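Local coordinates for protein glutamate--tRNA ligase (Elizabethkingia anophelis, PDB 6B1Z) that probably attaches glutamate to its cognate tRNA in an ATP-dependent reaction, as a class I aminoacyl-tRNA synthetase, at residues E51-R57 with M207-H211; Y113-D117 with L146-L152; Y167-M173 with D198-N204. All coordinates share one frame. Residue numbers count along the deposited sequence, not the author numbering.

Interaction 1 of 3, residues E51-R57 with M207-H211; sequences EDTDTQR and MPTYH
A loop can be joined to the start of a helix by direct packing round one tyrosine, with the hydrogen bonds between them relayed by water, as Glu51-Arg57 and Met207-His211 illustrate. The first is an irregular loop after strand 45-48 that tightens into an inverse gamma turn centred on Asp54 (phi/psi -90/80) and then a 3-10 turn, residues 55-57, with Arg57 N bonded to Asp54 O at 3.0 Å. The second is extended through Met207 and Pro208 and becomes helical at Tyr210, after Thr209 at the N-cap. CA atoms pair Thr53 with Met207 (7.1 Å) and Glu51 with Tyr210 (7.6 Å).

Of the bridging waters, one joins Glu51 O (2.6 Å), Asp54 N (2.8 Å) and Tyr210 OH (2.5 Å); a second joins Thr53 OG1 (2.7 Å) to Pro208 O (2.7 Å).

Van der Waals contact centres on Tyr210, whose m rotamer brings OH to 3.5 Å from Asp54 CB and CE1 to 3.7 Å from Thr53 OG1. Thr53 CG2 meets Met207 CE at 3.7 Å.

Glu51, salt-bridged to Arg49, and Tyr210 probably line, as in related glutamyl-tRNA synthetases, the glutamate-binding part of the active site in the Rossmann-like catalytic domain.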
loop_
_atom_site.group_PDB
_atom_site.type_symbol
_atom_site.label_atom_id
_atom_site.label_comp_id
_atom_site.label_asym_id
_atom_site.label_seq_id
_atom_site.Cartn_x
_atom_site.Cartn_y
_atom_site.Cartn_z
ATOM N N GLU A 51 16.291 -7.334 3.454
ATOM C CA GLU A 51 16.393 -8.332 4.509
ATOM C C GLU A 51 16.281 -9.722 3.895
ATOM O O GLU A 51 15.261 -10.403 4.007
ATOM C CB GLU A 51 15.305 -8.090 5.540
ATOM C CG GLU A 51 15.231 -6.654 5.960
ATOM C CD GLU A 51 16.176 -6.362 7.088
ATOM O OE1 GLU A 51 15.988 -7.003 8.146
ATOM O OE2 GLU A 51 17.107 -5.538 6.907
ATOM N N ASP A 52 17.354 -10.127 3.218
ATOM C CA ASP A 52 17.335 -11.352 2.430
ATOM C C ASP A 52 18.185 -12.466 3.038
ATOM O O ASP A 52 18.749 -13.279 2.303
ATOM C CB ASP A 52 17.776 -11.077 0.986
ATOM C CG ASP A 52 19.210 -10.564 0.886
ATOM O OD1 ASP A 52 19.735 -10.039 1.892
ATOM O OD2 ASP A 52 19.806 -10.684 -0.210
ATOM N N THR A 53 18.267 -12.554 4.373
ATOM C CA THR A 53 18.994 -13.679 4.962
ATOM C C THR A 53 18.166 -14.955 5.057
ATOM O O THR A 53 18.745 -16.035 5.225
ATOM C CB THR A 53 19.521 -13.348 6.361
ATOM O OG1 THR A 53 18.445 -12.920 7.202
ATOM C CG2 THR A 53 20.594 -12.269 6.289
ATOM N N ASP A 54 16.838 -14.871 4.968
ATOM C CA ASP A 54 16.006 -16.077 5.013
ATOM C C ASP A 54 15.832 -16.572 3.578
ATOM O O ASP A 54 14.815 -16.345 2.918
ATOM C CB ASP A 54 14.673 -15.800 5.698
ATOM C CG ASP A 54 13.952 -17.076 6.105
ATOM O OD1 ASP A 54 14.484 -18.173 5.833
ATOM O OD2 ASP A 54 12.857 -16.978 6.696
ATOM N N THR A 55 16.865 -17.271 3.106
ATOM C CA THR A 55 16.972 -17.642 1.698
ATOM C C THR A 55 15.794 -18.486 1.223
ATOM O O THR A 55 15.418 -18.415 0.047
ATOM C CB THR A 55 18.286 -18.391 1.466
ATOM O OG1 THR A 55 19.342 -17.733 2.176
ATOM C CG2 THR A 55 18.629 -18.432 -0.016
ATOM N N GLN A 56 15.193 -19.283 2.105
ATOM C CA GLN A 56 14.136 -20.181 1.658
ATOM C C GLN A 56 12.779 -19.496 1.537
ATOM O O GLN A 56 11.834 -20.121 1.042
ATOM C CB GLN A 56 14.032 -21.391 2.593
ATOM C CG GLN A 56 13.507 -21.097 3.987
ATOM C CD GLN A 56 13.553 -22.321 4.885
ATOM O OE1 GLN A 56 14.591 -22.972 5.012
ATOM N NE2 GLN A 56 12.422 -22.648 5.502
ATOM N N ARG A 57 12.652 -18.241 1.962
ATOM C CA ARG A 57 11.422 -17.488 1.768
ATOM C C ARG A 57 11.541 -16.464 0.646
ATOM O O ARG A 57 10.620 -15.661 0.447
ATOM C CB ARG A 57 11.009 -16.804 3.074
ATOM C CG ARG A 57 10.586 -17.783 4.162
ATOM C CD ARG A 57 9.894 -17.081 5.323
ATOM N NE ARG A 57 8.784 -16.239 4.879
ATOM C CZ ARG A 57 8.790 -14.911 4.926
ATOM N NH1 ARG A 57 9.845 -14.267 5.408
ATOM N NH2 ARG A 57 7.737 -14.226 4.496
ATOM N N MET A 207 24.522 -17.711 9.584
ATOM C CA MET A 207 23.901 -16.431 9.285
ATOM C C MET A 207 22.954 -16.024 10.413
ATOM O O MET A 207 22.272 -16.876 10.998
ATOM C CB MET A 207 23.135 -16.484 7.963
ATOM C CG MET A 207 24.030 -16.435 6.705
ATOM S SD MET A 207 25.172 -15.015 6.557
ATOM C CE MET A 207 23.994 -13.702 6.213
ATOM N N PRO A 208 22.914 -14.737 10.734
ATOM C CA PRO A 208 22.029 -14.276 11.803
ATOM C C PRO A 208 20.563 -14.403 11.425
ATOM O O PRO A 208 20.185 -14.428 10.252
ATOM C CB PRO A 208 22.421 -12.807 11.978
ATOM C CG PRO A 208 22.865 -12.399 10.583
ATOM C CD PRO A 208 23.591 -13.619 10.052
ATOM N N THR A 209 19.725 -14.481 12.457
ATOM C CA THR A 209 18.310 -14.223 12.292
ATOM C C THR A 209 18.077 -12.721 12.176
ATOM O O THR A 209 18.969 -11.912 12.460
ATOM C CB THR A 209 17.522 -14.774 13.480
ATOM O OG1 THR A 209 17.916 -14.059 14.658
ATOM C CG2 THR A 209 17.792 -16.278 13.643
ATOM N N TYR A 210 16.852 -12.344 11.779
ATOM C CA TYR A 210 16.513 -10.929 11.618
ATOM C C TYR A 210 16.803 -10.136 12.884
ATOM O O TYR A 210 17.247 -8.985 12.822
ATOM C CB TYR A 210 15.033 -10.746 11.262
ATOM C CG TYR A 210 14.570 -11.276 9.924
ATOM C CD1 TYR A 210 15.426 -11.358 8.831
ATOM C CD2 TYR A 210 13.252 -11.676 9.752
ATOM C CE1 TYR A 210 14.972 -11.835 7.603
ATOM C CE2 TYR A 210 12.798 -12.151 8.545
ATOM C CZ TYR A 210 13.658 -12.229 7.477
ATOM O OH TYR A 210 13.185 -12.708 6.279
ATOM N N HIS A 211 16.534 -10.736 14.055
ATOM C CA HIS A 211 16.717 -10.009 15.307
ATOM C C HIS A 211 18.149 -9.509 15.454
ATOM O O HIS A 211 18.382 -8.337 15.774
ATOM C CB HIS A 211 16.363 -10.910 16.485
ATOM C CG HIS A 211 14.922 -11.306 16.538
ATOM N ND1 HIS A 211 13.906 -10.403 16.753
ATOM C CD2 HIS A 211 14.333 -12.521 16.425
ATOM C CE1 HIS A 211 12.748 -11.043 16.759
ATOM N NE2 HIS A 211 12.981 -12.330 16.575
HETATM O O HOH W 1 14.935 -12.888 4.504
HETATM O O HOH W 2 18.037 -15.107 8.686
#

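Interaction 2 of 3, residues Y113-D117 with L146-L152; sequences YLAFD and LRNSISL
A single beta bridge docks an irregular loop against the strand at one border of a three-stranded antiparallel sheet. Ala115 lies opposite Asn148, CA to CA 4.0 Å, flanked by two backbone bonds: Ser149 N to Leu114 O (2.7 Å) and Phe116 N to Arg147 O (2.8 Å). Side-chain bonds extend this bridge at both ends, Leu114 N donating to Ser149 OG (3.0 Å, Ser149 chi1 p) and Arg147 N to Asp117 OD2 (2.8 Å), while Asp117 OD1 is held by Tyr138. An Asx turn helps shape the loop: Asn148 OD1 accepts from Ile150 N and Ser151 N, both at 2.9 Å, as residues 149-151 coil with helical phi/psi ahead of helix 154-162. Ser151 OG adds two further bonds within the loop, giving to Leu146 O (2.6 Å) and receiving from Asn148 N (3.2 Å). Over one face of the Tyr113 ring, Ile150 CD1 makes a CH-pi contact 3.7 Å from the centroid. A water spans Phe116 O and Arg147 NE, 2.8 Å from each.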
loop_
_atom_site.group_PDB
_atom_site.type_symbol
_atom_site.label_atom_id
_atom_site.label_comp_id
_atom_site.label_asym_id
_atom_site.label_seq_id
_atom_site.Cartn_x
_atom_site.Cartn_y
_atom_site.Cartn_z
ATOM N N TYR A 113 24.496 -18.296 24.156
ATOM C CA TYR A 113 24.940 -19.658 24.398
ATOM C C TYR A 113 24.660 -20.507 23.161
ATOM O O TYR A 113 23.936 -20.094 22.252
ATOM C CB TYR A 113 24.278 -20.231 25.663
ATOM C CG TYR A 113 22.778 -20.463 25.632
ATOM C CD1 TYR A 113 22.265 -21.705 25.276
ATOM C CD2 TYR A 113 21.872 -19.468 26.008
ATOM C CE1 TYR A 113 20.906 -21.950 25.282
ATOM C CE2 TYR A 113 20.483 -19.714 26.014
ATOM C CZ TYR A 113 20.025 -20.962 25.651
ATOM O OH TYR A 113 18.684 -21.225 25.650
ATOM N N LEU A 114 25.251 -21.702 23.135
ATOM C CA LEU A 114 25.127 -22.618 22.003
ATOM C C LEU A 114 24.038 -23.647 22.281
ATOM O O LEU A 114 23.932 -24.164 23.397
ATOM C CB LEU A 114 26.451 -23.338 21.739
ATOM C CG LEU A 114 27.737 -22.502 21.775
ATOM C CD1 LEU A 114 28.940 -23.387 21.469
ATOM C CD2 LEU A 114 27.652 -21.333 20.821
ATOM N N ALA A 115 23.228 -23.951 21.265
ATOM C CA ALA A 115 22.138 -24.909 21.440
ATOM C C ALA A 115 22.166 -25.928 20.311
ATOM O O ALA A 115 22.283 -25.559 19.138
ATOM C CB ALA A 115 20.775 -24.207 21.503
ATOM N N PHE A 116 22.060 -27.204 20.676
ATOM C CA PHE A 116 22.271 -28.324 19.768
ATOM C C PHE A 116 20.987 -29.075 19.440
ATOM O O PHE A 116 21.041 -30.091 18.730
ATOM C CB PHE A 116 23.294 -29.303 20.363
ATOM C CG PHE A 116 24.652 -28.695 20.611
ATOM C CD1 PHE A 116 24.993 -28.209 21.866
ATOM C CD2 PHE A 116 25.584 -28.613 19.592
ATOM C CE1 PHE A 116 26.240 -27.643 22.091
ATOM C CE2 PHE A 116 26.844 -28.062 19.810
ATOM C CZ PHE A 116 27.165 -27.568 21.063
ATOM N N ASP A 117 19.836 -28.591 19.903
ATOM C CA ASP A 117 18.597 -29.346 19.745
ATOM C C ASP A 117 18.236 -29.500 18.274
ATOM O O ASP A 117 18.323 -28.552 17.489
ATOM C CB ASP A 117 17.460 -28.646 20.488
ATOM C CG ASP A 117 17.890 -28.124 21.837
ATOM O OD1 ASP A 117 18.407 -26.985 21.884
ATOM O OD2 ASP A 117 17.731 -28.858 22.834
ATOM N N LEU A 146 16.972 -29.100 28.025
ATOM C CA LEU A 146 17.236 -29.283 26.610
ATOM C C LEU A 146 18.743 -29.491 26.424
ATOM O O LEU A 146 19.455 -29.820 27.385
ATOM C CB LEU A 146 16.650 -28.090 25.848
ATOM C CG LEU A 146 15.112 -28.154 25.858
ATOM C CD1 LEU A 146 14.488 -26.825 25.453
ATOM C CD2 LEU A 146 14.617 -29.287 24.961
ATOM N N ARG A 147 19.236 -29.338 25.194
ATOM C CA ARG A 147 20.613 -29.710 24.863
ATOM C C ARG A 147 21.370 -28.473 24.395
ATOM O O ARG A 147 21.311 -28.104 23.219
ATOM C CB ARG A 147 20.636 -30.822 23.817
ATOM C CG ARG A 147 20.164 -32.181 24.387
ATOM C CD ARG A 147 20.156 -33.335 23.360
ATOM N NE ARG A 147 21.410 -33.441 22.618
ATOM C CZ ARG A 147 22.535 -33.954 23.108
ATOM N NH1 ARG A 147 22.574 -34.411 24.354
ATOM N NH2 ARG A 147 23.622 -34.006 22.348
ATOM N N ASN A 148 22.093 -27.833 25.315
ATOM C CA ASN A 148 22.753 -26.571 25.013
ATOM C C ASN A 148 23.959 -26.420 25.941
ATOM O O ASN A 148 24.194 -27.255 26.816
ATOM C CB ASN A 148 21.757 -25.413 25.147
ATOM C CG ASN A 148 21.112 -25.378 26.512
ATOM O OD1 ASN A 148 21.795 -25.169 27.511
ATOM N ND2 ASN A 148 19.803 -25.600 26.568
ATOM N N SER A 149 24.728 -25.341 25.748
ATOM C CA SER A 149 25.959 -25.178 26.515
ATOM C C SER A 149 25.713 -24.738 27.953
ATOM O O SER A 149 26.671 -24.669 28.731
ATOM C CB SER A 149 26.917 -24.205 25.809
ATOM O OG SER A 149 26.328 -22.940 25.600
ATOM N N ILE A 150 24.472 -24.442 28.323
ATOM C CA ILE A 150 24.147 -24.217 29.727
ATOM C C ILE A 150 23.799 -25.525 30.427
ATOM O O ILE A 150 24.230 -25.755 31.562
ATOM C CB ILE A 150 23.005 -23.190 29.842
ATOM C CG1 ILE A 150 23.491 -21.809 29.394
ATOM C CG2 ILE A 150 22.460 -23.144 31.280
ATOM C CD1 ILE A 150 22.389 -20.814 29.186
ATOM N N SER A 151 23.040 -26.400 29.763
ATOM C CA SER A 151 22.551 -27.638 30.368
ATOM C C SER A 151 23.546 -28.787 30.288
ATOM O O SER A 151 23.513 -29.688 31.139
ATOM C CB SER A 151 21.250 -28.070 29.682
ATOM O OG SER A 151 21.513 -28.528 28.363
ATOM N N LEU A 152 24.394 -28.798 29.302
ATOM C CA LEU A 152 25.258 -29.945 29.090
ATOM C C LEU A 152 26.621 -29.717 29.726
ATOM O O LEU A 152 27.128 -28.590 29.738
ATOM C CB LEU A 152 25.441 -30.224 27.594
ATOM C CG LEU A 152 24.156 -30.553 26.835
ATOM C CD1 LEU A 152 24.465 -30.732 25.358
ATOM C CD2 LEU A 152 23.485 -31.801 27.416
HETATM O O HOH W 3 20.663 -32.546 20.093
#

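Interaction 3 of 3, residues Y167-M173 with D198-N204; sequences YVIRFKM and DKVLVKN
A classic beta bulge shows how an antiparallel pair absorbs one extra residue while keeping its hydrogen bonds. The axes of strands 168-171 and 200-202 come within 4.4 Å, their N-to-C directions 131° apart. Ile169 and Val202 form a hydrogen-bonded pair (CA-CA 5.0 Å), Arg170 and Val200 a non-hydrogen-bonded one (4.3 Å), and the register shifts by one between them. Leu201, with helical phi/psi of -101/-37, is the added residue.

Ile169 O therefore serves two donors, Leu201 N at 2.7 Å and Val202 N at 3.3 Å, while Ile169 N gives to Val202 O at 3.0 Å. Phe171 N donates to Lys199 O (2.9 Å), and the extended Arg170 side chain brings NH1 to Asp198 O (2.9 Å). Asp198 OD1 receives Met173 N at 3.0 Å; its OD2 accepts from Tyr113 OH and forms a salt bridge with Arg143. At the other end, one water donates to Tyr167 O (3.1 Å) and Lys203 O (2.9 Å), and another links Tyr167 N (3.1 Å) to Asn204 O (2.9 Å).

Apolar pairs fill in: Ile169 CD1 on Val202 CB (4.0 Å), Val168 CB on Val200 CG1 (4.0 Å), Phe171 CB on Leu201 CD1 (3.9 Å). Strand 168-171 is central in its sheet, with strand 112-115 along its other edge; Phe171 packs on helix 236-246, and Leu201 and Val202 on Phe212 of helix 210-220.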
loop_
_atom_site.group_PDB
_atom_site.type_symbol
_atom_site.label_atom_id
_atom_site.label_comp_id
_atom_site.label_asym_id
_atom_site.label_seq_id
_atom_site.Cartn_x
_atom_site.Cartn_y
_atom_site.Cartn_z
ATOM N N TYR A 167 24.797 -26.409 15.473
ATOM C CA TYR A 167 24.292 -25.669 16.622
ATOM C C TYR A 167 23.809 -24.292 16.188
ATOM O O TYR A 167 24.267 -23.735 15.184
ATOM C CB TYR A 167 25.350 -25.519 17.737
ATOM C CG TYR A 167 26.574 -24.706 17.345
ATOM C CD1 TYR A 167 26.606 -23.323 17.513
ATOM C CD2 TYR A 167 27.701 -25.323 16.823
ATOM C CE1 TYR A 167 27.720 -22.580 17.150
ATOM C CE2 TYR A 167 28.821 -24.591 16.461
ATOM C CZ TYR A 167 28.824 -23.223 16.627
ATOM O OH TYR A 167 29.940 -22.498 16.262
ATOM N N VAL A 168 22.864 -23.755 16.953
ATOM C CA VAL A 168 22.448 -22.368 16.820
ATOM C C VAL A 168 23.004 -21.614 18.018
ATOM O O VAL A 168 23.423 -22.203 19.016
ATOM C CB VAL A 168 20.914 -22.195 16.731
ATOM C CG1 VAL A 168 20.342 -22.892 15.485
ATOM C CG2 VAL A 168 20.221 -22.691 18.018
ATOM N N ILE A 169 23.022 -20.291 17.913
ATOM C CA ILE A 169 23.364 -19.445 19.048
ATOM C C ILE A 169 22.086 -18.773 19.511
ATOM O O ILE A 169 21.383 -18.150 18.709
ATOM C CB ILE A 169 24.446 -18.413 18.688
ATOM C CG1 ILE A 169 25.736 -19.124 18.291
ATOM C CG2 ILE A 169 24.652 -17.428 19.855
ATOM C CD1 ILE A 169 26.758 -18.219 17.637
ATOM N N ARG A 170 21.769 -18.914 20.800
ATOM C CA ARG A 170 20.570 -18.342 21.385
ATOM C C ARG A 170 20.920 -17.217 22.344
ATOM O O ARG A 170 21.980 -17.227 22.975
ATOM C CB ARG A 170 19.769 -19.393 22.154
ATOM C CG ARG A 170 18.986 -20.325 21.245
ATOM C CD ARG A 170 18.207 -21.359 22.071
ATOM N NE ARG A 170 17.510 -22.290 21.186
ATOM C CZ ARG A 170 16.301 -22.079 20.665
ATOM N NH1 ARG A 170 15.633 -20.964 20.939
ATOM N NH2 ARG A 170 15.767 -22.994 19.866
ATOM N N PHE A 171 20.014 -16.248 22.442
ATOM C CA PHE A 171 20.130 -15.233 23.475
ATOM C C PHE A 171 19.789 -15.848 24.829
ATOM O O PHE A 171 18.839 -16.619 24.936
ATOM C CB PHE A 171 19.170 -14.081 23.172
ATOM C CG PHE A 171 19.276 -12.941 24.137
ATOM C CD1 PHE A 171 20.286 -11.997 24.009
ATOM C CD2 PHE A 171 18.351 -12.805 25.171
ATOM C CE1 PHE A 171 20.373 -10.928 24.890
ATOM C CE2 PHE A 171 18.437 -11.739 26.058
ATOM C CZ PHE A 171 19.450 -10.817 25.935
ATOM N N LYS A 172 20.554 -15.498 25.866
ATOM C CA LYS A 172 20.276 -15.987 27.225
ATOM C C LYS A 172 19.430 -14.956 27.973
ATOM O O LYS A 172 19.952 -13.983 28.528
ATOM C CB LYS A 172 21.576 -16.284 27.958
ATOM C CG LYS A 172 21.382 -16.974 29.309
ATOM C CD LYS A 172 22.742 -17.219 29.956
ATOM C CE LYS A 172 22.599 -17.896 31.302
ATOM N NZ LYS A 172 22.176 -16.936 32.348
ATOM N N MET A 173 18.119 -15.177 28.010
ATOM C CA MET A 173 17.234 -14.217 28.662
ATOM C C MET A 173 17.575 -14.129 30.143
ATOM O O MET A 173 17.658 -15.169 30.815
ATOM C CB MET A 173 15.767 -14.611 28.524
ATOM C CG MET A 173 15.035 -13.880 27.451
ATOM S SD MET A 173 14.958 -12.097 27.734
ATOM C CE MET A 173 14.692 -11.655 26.009
ATOM N N ASP A 198 14.496 -17.358 24.822
ATOM C CA ASP A 198 15.902 -17.400 24.414
ATOM C C ASP A 198 15.982 -17.478 22.884
ATOM O O ASP A 198 16.310 -18.518 22.304
ATOM C CB ASP A 198 16.603 -18.616 25.022
ATOM C CG ASP A 198 16.748 -18.562 26.549
ATOM O OD1 ASP A 198 16.494 -17.518 27.176
ATOM O OD2 ASP A 198 17.137 -19.619 27.101
ATOM N N LYS A 199 15.687 -16.354 22.222
ATOM C CA LYS A 199 15.510 -16.386 20.776
ATOM C C LYS A 199 16.812 -16.743 20.073
ATOM O O LYS A 199 17.907 -16.388 20.514
ATOM C CB LYS A 199 14.997 -15.039 20.252
ATOM C CG LYS A 199 13.547 -14.729 20.673
ATOM C CD LYS A 199 12.748 -14.041 19.544
ATOM C CE LYS A 199 11.240 -13.999 19.853
ATOM N NZ LYS A 199 10.737 -12.603 20.086
ATOM N N VAL A 200 16.672 -17.424 18.935
ATOM C CA VAL A 200 17.831 -17.748 18.114
ATOM C C VAL A 200 18.388 -16.470 17.501
ATOM O O VAL A 200 17.648 -15.681 16.888
ATOM C CB VAL A 200 17.463 -18.757 17.020
ATOM C CG1 VAL A 200 18.664 -18.975 16.082
ATOM C CG2 VAL A 200 17.017 -20.078 17.622
ATOM N N LEU A 201 19.693 -16.278 17.654
ATOM C CA LEU A 201 20.431 -15.155 17.098
ATOM C C LEU A 201 21.200 -15.525 15.851
ATOM O O LEU A 201 21.314 -14.695 14.949
ATOM C CB LEU A 201 21.429 -14.594 18.116
ATOM C CG LEU A 201 20.811 -14.146 19.433
ATOM C CD1 LEU A 201 21.898 -13.656 20.371
ATOM C CD2 LEU A 201 19.788 -13.050 19.152
ATOM N N VAL A 202 21.758 -16.735 15.795
ATOM C CA VAL A 202 22.541 -17.188 14.650
ATOM C C VAL A 202 22.102 -18.607 14.311
ATOM O O VAL A 202 22.011 -19.465 15.195
ATOM C CB VAL A 202 24.059 -17.129 14.934
ATOM C CG1 VAL A 202 24.849 -17.505 13.675
ATOM C CG2 VAL A 202 24.463 -15.722 15.444
ATOM N N LYS A 203 21.803 -18.849 13.036
ATOM C CA LYS A 203 21.332 -20.146 12.570
ATOM C C LYS A 203 22.502 -21.127 12.401
ATOM O O LYS A 203 23.672 -20.766 12.544
ATOM C CB LYS A 203 20.574 -19.964 11.253
ATOM C CG LYS A 203 19.410 -18.982 11.351
ATOM C CD LYS A 203 18.750 -18.726 9.985
ATOM C CE LYS A 203 19.690 -17.984 9.027
ATOM N NZ LYS A 203 19.049 -17.675 7.705
ATOM N N ASN A 204 22.160 -22.389 12.085
ATOM C CA ASN A 204 23.138 -23.464 11.883
ATOM C C ASN A 204 24.235 -23.108 10.891
ATOM O O ASN A 204 25.356 -23.614 11.002
ATOM C CB ASN A 204 22.450 -24.724 11.352
ATOM C CG ASN A 204 21.722 -25.489 12.413
ATOM O OD1 ASN A 204 22.012 -25.363 13.606
ATOM N ND2 ASN A 204 20.770 -26.313 11.986
HETATM O O HOH W 4 25.368 -20.884 14.855
HETATM O O HOH W 5 26.481 -25.188 13.207
#

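How the interactions relate
From the N terminus, the chain passes first through 51-57, whose partner 207-211 arrives only 150 residues later, so interaction 1 closes a long loop. Interactions 2 and 3 are both nested within it, one after the other: 113-117 meets 146-152, and that loop is closed before 167-173 opens the next, completed by 198-204. Interactions 2 and 3 share one sheet, joined by the backbone bond Ala115 N to Val168 O (2.9 Å) and by packing of Phe116 CE2 on Tyr167 CB (3.6 Å). Just after 204 the chain enters 207-211, so interaction 3 leads into interaction 1, where Thr209 N meets Leu201 O (3.0 Å), tying the sheet to helix 210-220. Interactions 1 and 2 do not touch.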